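Putative hyaluronoglucosaminidase (Clostridium perfringens, PDB 6PWI) probably acts as a family 84 glycoside hydrolase with hexosaminidase activity, the present chain being the part that holds the eight-stranded barrel and a helical region after it. Local coordinates at residues A[497-500]-A[501-505]. Residues are numbered along the deposited sequence; the frame is centred on the assembly and turned at random.
Sequences PVIE and EFTRR
The guanidinium of Arg504, whose CG lies 3.7 Å from Glu500 O, has Glu501 CD at its edge, in the plane of that group. Arg504 NH1 gives Glu501 OE2 a salt bridge of 2.8 Å, but the hydrogen bond in it is weak, bent to 128° at the hydrogen. Arg504 CG sits between its backbone N and carbonyl carbon (chi1 73°); beyond CG the chain runs on toward the C-terminal end of the helix. Glu508 and Glu510 bind the same guanidinium through NE and NH2, so three acidic side chains probably fix its rotation.

Between 497-500 and 501-505, Ile499 O accepts two bonds. Thr503 N reaches it at 3.1 Å. Thr503 OG1 reaches it at 2.9 Å from the opposite face of the carbonyl plane. The threonine hydroxyl lies beside its own backbone N (chi1 -58°), which points it down the helix at Ile499 O. Glu501 N, Phe502 N and Arg504 N form hydrogen bonds to Pro497 O, Val498 O and Glu500 O, in that order. Glu500 OE1 forms a salt bridge with Arg496.

Ile499 and Phe502 are buried. Both pack on Phe616 of helix 613-623, and on helix 513-536 they touch Tyr523 and Ile519, respectively. The i to i+4 bonds are those of an alpha-helix. With this buried side and charged side chains elsewhere, helix 496-507 is amphipathic and packs in the helical bundle that follows the barrel.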
loop_
_atom_site.group_PDB
_atom_site.type_symbol
_atom_site.label_atom_id
_atom_site.label_comp_id
_atom_site.label_asym_id
_atom_site.label_seq_id
_atom_site.Cartn_x
_atom_site.Cartn_y
_atom_site.Cartn_z
ATOM N N PRO A 497 8.824 -0.285 27.296
ATOM C CA PRO A 497 9.128 -0.862 28.608
ATOM C C PRO A 497 10.400 -0.254 29.192
ATOM O O PRO A 497 10.528 -0.118 30.410
ATOM C CB PRO A 497 9.356 -2.356 28.327
ATOM C CG PRO A 497 8.719 -2.603 26.976
ATOM C CD PRO A 497 8.859 -1.297 26.223
ATOM N N VAL A 498 11.329 0.116 28.301
ATOM C CA VAL A 498 12.606 0.679 28.705
ATOM C C VAL A 498 12.370 2.090 29.251
ATOM O O VAL A 498 12.903 2.440 30.300
ATOM C CB VAL A 498 13.650 0.633 27.568
ATOM C CG1 VAL A 498 14.976 1.255 27.983
ATOM C CG2 VAL A 498 13.874 -0.783 27.051
ATOM N N ILE A 499 11.546 2.881 28.552
ATOM C CA ILE A 499 11.164 4.209 29.010
ATOM C C ILE A 499 10.498 4.111 30.382
ATOM O O ILE A 499 10.815 4.892 31.281
ATOM C CB ILE A 499 10.264 4.926 27.981
ATOM C CG1 ILE A 499 11.076 5.447 26.793
ATOM C CG2 ILE A 499 9.474 6.047 28.640
ATOM C CD1 ILE A 499 10.240 5.811 25.587
ATOM N N GLU A 500 9.583 3.151 30.533
ATOM C CA GLU A 500 8.784 3.035 31.742
ATOM C C GLU A 500 9.663 2.641 32.924
ATOM O O GLU A 500 9.487 3.169 34.020
ATOM C CB GLU A 500 7.588 2.107 31.528
ATOM C CG GLU A 500 6.451 2.808 30.812
ATOM C CD GLU A 500 5.306 1.955 30.288
ATOM O OE1 GLU A 500 5.348 0.712 30.459
ATOM O OE2 GLU A 500 4.364 2.548 29.702
ATOM N N GLU A 501 10.623 1.736 32.686
ATOM C CA GLU A 501 11.510 1.273 33.739
ATOM C C GLU A 501 12.418 2.406 34.217
ATOM O O GLU A 501 12.593 2.594 35.420
ATOM C CB GLU A 501 12.312 0.050 33.300
ATOM C CG GLU A 501 13.067 -0.595 34.446
ATOM C CD GLU A 501 12.291 -0.802 35.744
ATOM O OE1 GLU A 501 11.041 -0.773 35.720
ATOM O OE2 GLU A 501 12.939 -1.005 36.788
ATOM N N PHE A 502 12.995 3.166 33.279
ATOM C CA PHE A 502 13.835 4.281 33.681
ATOM C C PHE A 502 13.020 5.262 34.525
ATOM O O PHE A 502 13.505 5.773 35.529
ATOM C CB PHE A 502 14.523 4.950 32.488
ATOM C CG PHE A 502 15.522 6.007 32.882
ATOM C CD1 PHE A 502 16.857 5.680 33.086
ATOM C CD2 PHE A 502 15.123 7.320 33.087
ATOM C CE1 PHE A 502 17.775 6.642 33.482
ATOM C CE2 PHE A 502 16.040 8.283 33.483
ATOM C CZ PHE A 502 17.363 7.944 33.679
ATOM N N THR A 503 11.765 5.496 34.131
ATOM C CA THR A 503 10.936 6.468 34.818
ATOM C C THR A 503 10.648 6.003 36.244
ATOM O O THR A 503 10.759 6.797 37.171
ATOM C CB THR A 503 9.676 6.811 34.011
ATOM O OG1 THR A 503 10.133 7.292 32.747
ATOM C CG2 THR A 503 8.811 7.861 34.675
ATOM N N ARG A 504 10.279 4.729 36.420
ATOM C CA ARG A 504 9.922 4.278 37.759
ATOM C C ARG A 504 11.153 4.301 38.660
ATOM O O ARG A 504 11.083 4.811 39.773
ATOM C CB ARG A 504 9.114 2.976 37.771
ATOM C CG ARG A 504 9.923 1.734 37.450
ATOM C CD ARG A 504 9.341 0.499 38.121
ATOM N NE ARG A 504 9.693 0.454 39.527
ATOM C CZ ARG A 504 10.886 0.113 40.011
ATOM N NH1 ARG A 504 11.881 -0.219 39.205
ATOM N NH2 ARG A 504 11.080 0.119 41.314
ATOM N N ARG A 505 12.288 3.818 38.144
ATOM C CA ARG A 505 13.523 3.830 38.913
ATOM C C ARG A 505 13.814 5.243 39.416
ATOM O O ARG A 505 14.105 5.437 40.592
ATOM C CB ARG A 505 14.695 3.263 38.107
ATOM C CG ARG A 505 14.599 1.768 37.847
ATOM C CD ARG A 505 15.900 1.268 37.255
ATOM N NE ARG A 505 16.900 1.342 38.303
ATOM C CZ ARG A 505 17.305 0.313 39.035
ATOM N NH1 ARG A 505 18.212 0.493 39.980
ATOM N NH2 ARG A 505 16.813 -0.891 38.811
#